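Local coordinates for uncharacterized protein SPOA0173 (Silicibacter pomeroyi, PDB 3EYT) that is of unknown function but has a thioredoxin-like fold of the AhpC/TSA family and may act as an oxidoreductase with antioxidant activity, at residues Q10-N16 and F94-Q100; V32-M38 and L66-F72; M115-L121 and H133-D137. One frame throughout, in Å; residues are numbered along the deposited sequence.

Interaction 1: Q10-N16 and F94-Q100; sequences QIQQWFN and FPVGVDQ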
loop_
_atom_site.group_PDB
_atom_site.type_symbol
_atom_site.label_atom_id
_atom_site.label_comp_id
_atom_site.label_asym_id
_atom_site.label_seq_id
_atom_site.Cartn_x
_atom_site.Cartn_y
_atom_site.Cartn_z
ATOM N N GLN C 10 -19.989 3.707 1.511
ATOM C CA GLN C 10 -19.259 3.524 0.254
ATOM C C GLN C 10 -17.969 2.788 0.581
ATOM O O GLN C 10 -17.017 3.365 1.094
ATOM C CB GLN C 10 -18.987 4.870 -0.437
ATOM C CG GLN C 10 -20.271 5.726 -0.698
ATOM C CD GLN C 10 -19.911 7.098 -1.270
ATOM O OE1 GLN C 10 -19.384 7.212 -2.374
ATOM N NE2 GLN C 10 -20.156 8.132 -0.496
ATOM N N ILE C 11 -17.975 1.492 0.303
ATOM C CA ILE C 11 -16.969 0.560 0.767
ATOM C C ILE C 11 -16.257 -0.018 -0.441
ATOM O O ILE C 11 -16.883 -0.259 -1.484
ATOM C CB ILE C 11 -17.643 -0.633 1.529
ATOM C CG1 ILE C 11 -18.444 -0.131 2.748
ATOM C CG2 ILE C 11 -16.614 -1.680 1.961
ATOM C CD1 ILE C 11 -17.617 0.781 3.678
ATOM N N GLN C 12 -14.941 -0.216 -0.305
ATOM C CA GLN C 12 -14.102 -0.779 -1.360
ATOM C C GLN C 12 -14.005 -2.318 -1.224
ATOM O O GLN C 12 -14.018 -3.072 -2.234
ATOM C CB GLN C 12 -12.723 -0.153 -1.252
ATOM C CG GLN C 12 -11.736 -0.613 -2.306
ATOM C CD GLN C 12 -10.427 -1.010 -1.655
ATOM O OE1 GLN C 12 -9.521 -0.180 -1.413
ATOM N NE2 GLN C 12 -10.324 -2.272 -1.332
ATOM N N GLN C 13 -13.892 -2.774 0.022
ATOM C CA GLN C 13 -13.944 -4.192 0.317
ATOM C C GLN C 13 -14.270 -4.434 1.789
ATOM O O GLN C 13 -14.087 -3.553 2.619
ATOM C CB GLN C 13 -12.611 -4.835 -0.023
ATOM C CG GLN C 13 -11.460 -4.397 0.824
ATOM C CD GLN C 13 -10.212 -5.135 0.386
ATOM O OE1 GLN C 13 -10.024 -6.270 0.760
ATOM N NE2 GLN C 13 -9.400 -4.513 -0.464
ATOM N N TRP C 14 -14.714 -5.644 2.094
ATOM C CA TRP C 14 -15.140 -6.050 3.433
ATOM C C TRP C 14 -14.233 -7.159 3.951
ATOM O O TRP C 14 -13.822 -8.025 3.182
ATOM C CB TRP C 14 -16.572 -6.599 3.353
ATOM C CG TRP C 14 -17.613 -5.508 3.365
ATOM C CD1 TRP C 14 -18.299 -5.007 2.282
ATOM C CD2 TRP C 14 -18.075 -4.762 4.512
ATOM N NE1 TRP C 14 -19.178 -4.018 2.698
ATOM C CE2 TRP C 14 -19.059 -3.846 4.049
ATOM C CE3 TRP C 14 -17.794 -4.815 5.889
ATOM C CZ2 TRP C 14 -19.728 -2.969 4.901
ATOM C CZ3 TRP C 14 -18.465 -3.925 6.747
ATOM C CH2 TRP C 14 -19.419 -3.016 6.240
ATOM N N PHE C 15 -13.898 -7.102 5.235
ATOM C CA PHE C 15 -13.260 -8.224 5.934
ATOM C C PHE C 15 -14.265 -8.804 6.930
ATOM O O PHE C 15 -15.099 -8.080 7.463
ATOM C CB PHE C 15 -11.985 -7.759 6.664
ATOM C CG PHE C 15 -10.839 -7.406 5.735
ATOM C CD1 PHE C 15 -10.001 -8.398 5.228
ATOM C CD2 PHE C 15 -10.597 -6.087 5.376
ATOM C CE1 PHE C 15 -8.948 -8.063 4.341
ATOM C CE2 PHE C 15 -9.549 -5.744 4.529
ATOM C CZ PHE C 15 -8.721 -6.739 3.999
ATOM N N ASN C 16 -14.195 -10.111 7.182
ATOM C CA ASN C 16 -15.060 -10.753 8.165
ATOM C C ASN C 16 -16.505 -10.616 7.769
ATOM O O ASN C 16 -17.334 -10.410 8.618
ATOM C CB ASN C 16 -14.914 -10.159 9.589
ATOM C CG ASN C 16 -13.503 -10.183 10.110
ATOM O OD1 ASN C 16 -12.727 -11.070 9.757
ATOM N ND2 ASN C 16 -13.161 -9.217 10.988
ATOM N N PHE C 94 -15.644 -8.881 13.979
ATOM C CA PHE C 94 -16.840 -8.275 13.345
ATOM C C PHE C 94 -16.519 -7.662 11.957
ATOM O O PHE C 94 -15.346 -7.450 11.635
ATOM C CB PHE C 94 -17.535 -7.285 14.278
ATOM C CG PHE C 94 -16.654 -6.176 14.755
ATOM C CD1 PHE C 94 -16.278 -5.145 13.892
ATOM C CD2 PHE C 94 -16.203 -6.159 16.080
ATOM C CE1 PHE C 94 -15.430 -4.110 14.353
ATOM C CE2 PHE C 94 -15.391 -5.146 16.550
ATOM C CZ PHE C 94 -14.997 -4.108 15.684
ATOM N N PRO C 95 -17.554 -7.416 11.130
ATOM C CA PRO C 95 -17.286 -6.986 9.762
ATOM C C PRO C 95 -16.579 -5.644 9.752
ATOM O O PRO C 95 -16.896 -4.731 10.534
ATOM C CB PRO C 95 -18.679 -6.871 9.139
ATOM C CG PRO C 95 -19.531 -7.843 9.965
ATOM C CD PRO C 95 -19.001 -7.663 11.358
ATOM N N VAL C 96 -15.581 -5.554 8.904
ATOM C CA VAL C 96 -14.840 -4.301 8.765
ATOM C C VAL C 96 -14.776 -3.906 7.299
ATOM O O VAL C 96 -14.311 -4.687 6.459
ATOM C CB VAL C 96 -13.434 -4.418 9.348
ATOM C CG1 VAL C 96 -12.629 -3.108 9.192
ATOM C CG2 VAL C 96 -13.503 -4.873 10.822
ATOM N N GLY C 97 -15.212 -2.679 7.010
ATOM C CA GLY C 97 -15.268 -2.198 5.606
ATOM C C GLY C 97 -14.158 -1.195 5.366
ATOM O O GLY C 97 -13.941 -0.328 6.202
ATOM N N VAL C 98 -13.443 -1.307 4.239
ATOM C CA VAL C 98 -12.454 -0.291 3.879
ATOM C C VAL C 98 -13.189 0.829 3.119
ATOM O O VAL C 98 -13.826 0.588 2.065
ATOM C CB VAL C 98 -11.327 -0.856 2.980
ATOM C CG1 VAL C 98 -10.346 0.281 2.522
ATOM C CG2 VAL C 98 -10.556 -1.977 3.711
ATOM N N ASP C 99 -13.096 2.034 3.659
ATOM C CA ASP C 99 -13.799 3.185 3.093
ATOM C C ASP C 99 -13.169 3.487 1.719
ATOM O O ASP C 99 -11.957 3.439 1.556
ATOM C CB ASP C 99 -13.629 4.364 4.016
ATOM C CG ASP C 99 -14.654 5.476 3.770
ATOM O OD1 ASP C 99 -15.409 5.476 2.740
ATOM O OD2 ASP C 99 -14.673 6.383 4.611
ATOM N N GLN C 100 -13.998 3.796 0.735
ATOM C CA GLN C 100 -13.482 4.097 -0.618
ATOM C C GLN C 100 -12.612 5.367 -0.639
ATOM O O GLN C 100 -12.926 6.348 0.039
ATOM C CB GLN C 100 -14.643 4.274 -1.599
ATOM C CG GLN C 100 -15.485 3.016 -1.858
ATOM C CD GLN C 100 -16.592 3.281 -2.888
ATOM O OE1 GLN C 100 -16.709 4.387 -3.467
ATOM N NE2 GLN C 100 -17.422 2.272 -3.114
HETATM O O HOH W 1 -18.864 5.260 -4.492
#
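An antiparallel strand pairing joins I11-F15, outermost in the chain's mixed sheet, to strand 96-99, and polar side chains fasten both ends. F15 and V96 form a hydrogen-bonded pair: F15 N reaches V96 O at 2.7 Å, and V96 N returns to F15 O. The chain turns a corner at Q12, whose N nonetheless gives V98 O a nearly straight bond of 2.7 Å. G97 faces the W14 indole without a side chain in between, its CA 3.9 Å from the centroid of the six-membered ring, a CH-pi contact over the face. With F15 and V98 the touch is at the ring edge, CE2 to CG2. At one end, N16 ND2 donates to F94 O (2.9 Å), which lies in the N16 amide plane although the nitrogen stands above the F94 carbonyl plane. At the other, the extended Q100 side chain brings NE2 to I11 O (3.1 Å); NE2 also bonds Q12 O of the second subunit. D99 turns its carboxylate to the backbone of T109 and M110. Backbone bonds thus set the register, while the amides of N16 and Q100 add bonds to backbone carbonyls at the two ends and, at Q100, link the sheet edge to a neighbouring subunit.

Interaction 2: V32-M38 and L66-F72; sequences VIEAFQM and LGLHTVF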
loop_
_atom_site.group_PDB
_atom_site.type_symbol
_atom_site.label_atom_id
_atom_site.label_comp_id
_atom_site.label_asym_id
_atom_site.label_seq_id
_atom_site.Cartn_x
_atom_site.Cartn_y
_atom_site.Cartn_z
ATOM N N VAL C 32 -24.090 0.084 15.167
ATOM C CA VAL C 32 -22.980 0.821 15.762
ATOM C C VAL C 32 -21.819 0.723 14.792
ATOM O O VAL C 32 -21.390 -0.377 14.447
ATOM C CB VAL C 32 -22.543 0.196 17.110
ATOM C CG1 VAL C 32 -21.355 0.944 17.695
ATOM C CG2 VAL C 32 -23.709 0.181 18.101
ATOM N N ILE C 33 -21.316 1.867 14.342
ATOM C CA ILE C 33 -20.158 1.891 13.461
ATOM C C ILE C 33 -18.961 2.531 14.141
ATOM O O ILE C 33 -19.026 3.667 14.586
ATOM C CB ILE C 33 -20.448 2.639 12.138
ATOM C CG1 ILE C 33 -21.693 2.084 11.462
ATOM C CG2 ILE C 33 -19.237 2.584 11.153
ATOM C CD1 ILE C 33 -22.160 2.941 10.214
ATOM N N GLU C 34 -17.858 1.799 14.167
ATOM C CA GLU C 34 -16.613 2.322 14.703
ATOM C C GLU C 34 -15.688 2.646 13.524
ATOM O O GLU C 34 -15.231 1.740 12.821
ATOM C CB GLU C 34 -16.000 1.286 15.658
ATOM C CG GLU C 34 -14.613 1.583 16.177
ATOM C CD GLU C 34 -14.569 2.753 17.151
ATOM O OE1 GLU C 34 -15.604 3.107 17.769
ATOM O OE2 GLU C 34 -13.478 3.330 17.281
ATOM N N ALA C 35 -15.442 3.940 13.316
ATOM C CA ALA C 35 -14.584 4.423 12.246
ATOM C C ALA C 35 -13.222 4.630 12.880
ATOM O O ALA C 35 -13.096 5.307 13.908
ATOM C CB ALA C 35 -15.093 5.718 11.669
ATOM N N PHE C 36 -12.209 4.016 12.282
ATOM C CA PHE C 36 -10.903 3.957 12.904
ATOM C C PHE C 36 -9.828 3.927 11.809
ATOM O O PHE C 36 -10.108 3.616 10.642
ATOM C CB PHE C 36 -10.802 2.696 13.800
ATOM C CG PHE C 36 -10.719 1.387 13.024
ATOM C CD1 PHE C 36 -9.480 0.756 12.830
ATOM C CD2 PHE C 36 -11.880 0.786 12.501
ATOM C CE1 PHE C 36 -9.395 -0.451 12.109
ATOM C CE2 PHE C 36 -11.821 -0.408 11.788
ATOM C CZ PHE C 36 -10.562 -1.036 11.581
ATOM N N GLN C 37 -8.590 4.219 12.222
ATOM C CA GLN C 37 -7.394 3.963 11.422
ATOM C C GLN C 37 -6.567 3.022 12.256
ATOM O O GLN C 37 -6.408 3.234 13.478
ATOM C CB GLN C 37 -6.549 5.233 11.221
ATOM C CG GLN C 37 -7.210 6.318 10.337
ATOM C CD GLN C 37 -6.261 7.481 10.046
ATOM O OE1 GLN C 37 -5.834 7.650 8.920
ATOM N NE2 GLN C 37 -5.877 8.222 11.076
HETATM N N MSE C 38 -5.993 2.024 11.602
HETATM C CA MSE C 38 -5.260 0.976 12.307
HETATM C C MSE C 38 -4.012 1.504 13.022
HETATM O O MSE C 38 -3.624 0.956 14.035
HETATM C CB MSE C 38 -4.914 -0.165 11.350
HETATM C CG MSE C 38 -3.993 0.277 10.212
HETATM SE SE MSE C 38 -3.593 -1.240 9.043
HETATM C CE MSE C 38 -2.109 -2.021 10.100
ATOM N N LEU C 66 -20.163 -2.751 13.225
ATOM C CA LEU C 66 -19.367 -2.700 11.986
ATOM C C LEU C 66 -18.141 -1.860 12.255
ATOM O O LEU C 66 -18.246 -0.854 12.949
ATOM C CB LEU C 66 -20.126 -1.973 10.870
ATOM C CG LEU C 66 -21.521 -2.484 10.531
ATOM C CD1 LEU C 66 -22.056 -1.764 9.330
ATOM C CD2 LEU C 66 -21.490 -4.031 10.332
ATOM N N GLY C 67 -17.006 -2.243 11.676
ATOM C CA GLY C 67 -15.815 -1.377 11.670
ATOM C C GLY C 67 -15.760 -0.655 10.324
ATOM O O GLY C 67 -16.122 -1.223 9.296
ATOM N N LEU C 68 -15.288 0.578 10.315
ATOM C CA LEU C 68 -15.076 1.282 9.062
ATOM C C LEU C 68 -13.638 1.826 9.068
ATOM O O LEU C 68 -13.295 2.691 9.883
ATOM C CB LEU C 68 -16.111 2.402 8.912
ATOM C CG LEU C 68 -15.961 3.259 7.660
ATOM C CD1 LEU C 68 -16.358 2.433 6.438
ATOM C CD2 LEU C 68 -16.795 4.557 7.731
ATOM N N HIS C 69 -12.783 1.269 8.207
ATOM C CA HIS C 69 -11.367 1.720 8.160
ATOM C C HIS C 69 -11.272 2.958 7.254
ATOM O O HIS C 69 -11.373 2.870 6.007
ATOM C CB HIS C 69 -10.438 0.591 7.685
ATOM C CG HIS C 69 -8.987 0.824 8.022
ATOM N ND1 HIS C 69 -7.968 0.583 7.130
ATOM C CD2 HIS C 69 -8.397 1.277 9.152
ATOM C CE1 HIS C 69 -6.809 0.877 7.695
ATOM N NE2 HIS C 69 -7.045 1.293 8.926
ATOM N N THR C 70 -11.143 4.112 7.901
ATOM C CA THR C 70 -11.240 5.420 7.207
ATOM C C THR C 70 -9.826 6.003 7.206
ATOM O O THR C 70 -9.442 6.767 8.106
ATOM C CB THR C 70 -12.212 6.333 7.952
ATOM O OG1 THR C 70 -11.821 6.419 9.346
ATOM C CG2 THR C 70 -13.651 5.803 7.886
ATOM N N VAL C 71 -9.015 5.621 6.223
ATOM C CA VAL C 71 -7.635 6.048 6.243
ATOM C C VAL C 71 -7.587 7.428 5.557
ATOM O O VAL C 71 -7.885 7.530 4.360
ATOM C CB VAL C 71 -6.737 5.030 5.470
ATOM C CG1 VAL C 71 -5.273 5.517 5.443
ATOM C CG2 VAL C 71 -6.834 3.642 6.105
ATOM N N PHE C 72 -7.192 8.463 6.288
ATOM C CA PHE C 72 -7.178 9.804 5.719
ATOM C C PHE C 72 -5.771 10.379 5.736
ATOM O O PHE C 72 -5.563 11.531 5.388
ATOM C CB PHE C 72 -8.198 10.714 6.424
ATOM C CG PHE C 72 -7.903 10.946 7.884
ATOM C CD1 PHE C 72 -7.025 11.972 8.277
ATOM C CD2 PHE C 72 -8.489 10.152 8.854
ATOM C CE1 PHE C 72 -6.774 12.215 9.638
ATOM C CE2 PHE C 72 -8.234 10.362 10.218
ATOM C CZ PHE C 72 -7.373 11.387 10.613
#
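Five backbone hydrogen bonds knit V32-F36 to L66-T70 as parallel strands; L68 N to E34 O, at 2.8 Å, is the shortest. Beyond the strand ends two side chains continue the polar contact. M38 N donates to H69 NE2 at 3.0 Å and lies almost in the imidazole plane. H69 reaches it with CG anti to the backbone N (chi1 -162°), which swings the ring past the end of strand 32-36. Q37 extends the other way: its OE1 accepts from F72 N at 3.1 Å, from above the carbonyl plane, and its amide lies stacked over one face of the F72 ring, the planes 13° apart and Q37 NE2 3.3 Å from F72 CE2. The same NE2 donates to E73.

The F36 ring, with H69 CD2 over one face 3.6 Å from F36 CE1, lies obliquely to the imidazole; its edge meets G67 CA, where the lack of a side chain lets the ring lie close. On the opposite face of the sheet, I33 CG2 packs on L68 CB at 3.9 Å, and A35 CB meets T70 CG2. These strands belong to the beta-alpha-beta unit completed by helix 41-57, which F36 touches at C43, part of a probable thioredoxin-type CxxC. H69 holds M38 N just ahead of that motif, while the Q37 amide ties the same part of the chain to F72 N, both past the end of the strand pairing.

Interaction 3: M115-L121 and H133-D137; sequences MRGTPSL and HHFGD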
loop_
_atom_site.group_PDB
_atom_site.type_symbol
_atom_site.label_atom_id
_atom_site.label_comp_id
_atom_site.label_asym_id
_atom_site.label_seq_id
_atom_site.Cartn_x
_atom_site.Cartn_y
_atom_site.Cartn_z
HETATM N N MSE C 115 -17.068 13.368 9.458
HETATM C CA MSE C 115 -16.336 12.950 10.665
HETATM C C MSE C 115 -15.171 13.870 10.902
HETATM O O MSE C 115 -14.596 14.426 9.961
HETATM C CB MSE C 115 -15.893 11.484 10.555
HETATM C CG MSE C 115 -17.065 10.577 10.291
HETATM SE SE MSE C 115 -16.349 8.725 10.285
HETATM C CE MSE C 115 -17.922 7.788 9.577
ATOM N N ARG C 116 -14.836 14.059 12.168
ATOM C CA ARG C 116 -13.767 14.981 12.569
ATOM C C ARG C 116 -12.424 14.279 12.675
ATOM O O ARG C 116 -11.389 14.929 12.793
ATOM C CB ARG C 116 -14.103 15.625 13.914
ATOM C CG ARG C 116 -15.382 16.467 13.893
ATOM C CD ARG C 116 -15.616 17.104 15.256
ATOM N NE ARG C 116 -14.713 18.246 15.473
ATOM C CZ ARG C 116 -14.886 19.474 14.967
ATOM N NH1 ARG C 116 -15.938 19.760 14.201
ATOM N NH2 ARG C 116 -13.997 20.429 15.232
ATOM N N GLY C 117 -12.428 12.951 12.662
ATOM C CA GLY C 117 -11.163 12.224 12.846
ATOM C C GLY C 117 -11.542 10.847 13.322
ATOM O O GLY C 117 -12.723 10.441 13.197
ATOM N N THR C 118 -10.558 10.123 13.866
ATOM C CA THR C 118 -10.791 8.778 14.408
ATOM C C THR C 118 -10.200 8.756 15.830
ATOM O O THR C 118 -9.239 9.476 16.099
ATOM C CB THR C 118 -10.058 7.682 13.535
ATOM O OG1 THR C 118 -8.650 7.940 13.517
ATOM C CG2 THR C 118 -10.549 7.705 12.105
ATOM N N PRO C 119 -10.756 7.926 16.733
ATOM C CA PRO C 119 -11.937 7.112 16.447
ATOM C C PRO C 119 -13.236 7.923 16.496
ATOM O O PRO C 119 -13.344 8.908 17.236
ATOM C CB PRO C 119 -11.918 6.037 17.559
ATOM C CG PRO C 119 -11.359 6.788 18.773
ATOM C CD PRO C 119 -10.278 7.766 18.130
ATOM N N SER C 120 -14.191 7.534 15.665
ATOM C CA SER C 120 -15.540 8.060 15.760
ATOM C C SER C 120 -16.496 6.911 15.895
ATOM O O SER C 120 -16.309 5.857 15.280
ATOM C CB SER C 120 -15.892 8.908 14.534
ATOM O OG SER C 120 -15.060 10.054 14.538
ATOM N N LEU C 121 -17.535 7.120 16.688
ATOM C CA LEU C 121 -18.533 6.101 16.868
ATOM C C LEU C 121 -19.866 6.672 16.401
ATOM O O LEU C 121 -20.266 7.770 16.843
ATOM C CB LEU C 121 -18.553 5.613 18.329
ATOM C CG LEU C 121 -19.341 4.287 18.517
ATOM C CD1 LEU C 121 -18.826 3.440 19.608
ATOM C CD2 LEU C 121 -20.806 4.573 18.738
ATOM N N HIS C 133 -23.183 10.622 17.072
ATOM C CA HIS C 133 -21.931 10.698 16.333
ATOM C C HIS C 133 -20.896 11.219 17.330
ATOM O O HIS C 133 -20.850 12.415 17.625
ATOM C CB HIS C 133 -22.111 11.619 15.130
ATOM C CG HIS C 133 -20.881 11.769 14.281
ATOM N ND1 HIS C 133 -20.893 12.457 13.094
ATOM C CD2 HIS C 133 -19.609 11.331 14.447
ATOM C CE1 HIS C 133 -19.685 12.441 12.553
ATOM N NE2 HIS C 133 -18.881 11.768 13.356
ATOM N N HIS C 134 -20.090 10.304 17.865
ATOM C CA HIS C 134 -19.119 10.616 18.920
ATOM C C HIS C 134 -17.721 10.584 18.375
ATOM O O HIS C 134 -17.349 9.633 17.708
ATOM C CB HIS C 134 -19.194 9.600 20.047
ATOM C CG HIS C 134 -20.539 9.530 20.699
ATOM N ND1 HIS C 134 -21.055 10.558 21.457
ATOM C CD2 HIS C 134 -21.476 8.552 20.709
ATOM C CE1 HIS C 134 -22.251 10.218 21.907
ATOM N NE2 HIS C 134 -22.524 8.998 21.479
ATOM N N PHE C 135 -16.936 11.595 18.717
ATOM C CA PHE C 135 -15.559 11.685 18.282
ATOM C C PHE C 135 -14.665 11.518 19.504
ATOM O O PHE C 135 -14.813 12.245 20.477
ATOM C CB PHE C 135 -15.317 13.047 17.606
ATOM C CG PHE C 135 -13.873 13.312 17.300
ATOM C CD1 PHE C 135 -13.093 12.341 16.697
ATOM C CD2 PHE C 135 -13.292 14.544 17.623
ATOM C CE1 PHE C 135 -11.734 12.557 16.412
ATOM C CE2 PHE C 135 -11.934 14.801 17.330
ATOM C CZ PHE C 135 -11.145 13.780 16.723
ATOM N N GLY C 136 -13.739 10.556 19.479
ATOM C CA GLY C 136 -12.837 10.367 20.629
ATOM C C GLY C 136 -13.434 9.541 21.767
ATOM O O GLY C 136 -14.078 8.508 21.532
ATOM N N ASP C 137 -13.204 9.984 23.002
ATOM C CA ASP C 137 -13.550 9.179 24.180
ATOM C C ASP C 137 -15.059 9.133 24.358
ATOM O O ASP C 137 -15.740 10.135 24.140
ATOM C CB ASP C 137 -12.893 9.757 25.441
ATOM C CG ASP C 137 -11.424 9.373 25.560
ATOM O OD1 ASP C 137 -11.004 8.399 24.879
ATOM O OD2 ASP C 137 -10.689 10.045 26.332
HETATM O O HOH W 2 -16.305 12.565 14.029
#
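Strand 120-121 pairs antiparallel with strand 133-135: L121 and H134 exchange two backbone hydrogen bonds, each 2.7 Å between N and O, and G136 N continues the pairing to P119 O at 2.8 Å. S120 and F135 form the non-hydrogen-bonded pair between them, their side chains on the same face of the sheet. There F135, its CG anti to the backbone N (chi1 172°), lays its ring along the turn of 116-118. R116 CB sits over one ring face, 4.0 Å from the centroid, a CH-pi contact, while the G117 carbonyl carbon comes within 3.5 Å of F135 CE1. S120 OG donates to G117 O at 2.7 Å and so ties the turn to the strand.

The two strands make the hairpin on the other side of the sheet from strand 11-15, with strand 4-5 outermost beyond it, and the peptide bond before P119 is cis, as in the cis-proline loop of thioredoxins. T118 and P119 pack on C43, consistent with this loop lying beside the probable CxxC site. A water bridges three groups: it accepts from R116 N, donates to S120 OG and lies 2.8 Å from H133 NE2. The H133 ring crosses the M115 side chain at about a right angle. On the other face of the hairpin, H134 packs against L121, and its NE2 is bonded to E146 of helix 140-151.

How the interactions relate
From the N terminus, strand 11-15 waits for its partner until 94-100, so interaction 1 closes a long loop within which interaction 2 is nested: 32-38 and 66-72 meet around helix 41-57. Interaction 3 follows in series, a short hairpin closed after the other two. All three lie on one sheet. Interactions 1 and 2 are neighbours through strands 96-99 and 63-69, with P95 O and G97 O probably bonded to G67 N and H69 N. Interactions 2 and 3 join where A35 N probably bonds S120 O, and T70 OG1 touches T118 CG2. Interactions 1 and 3, with centres about 18 Å apart, do not touch; interaction 2 connects them.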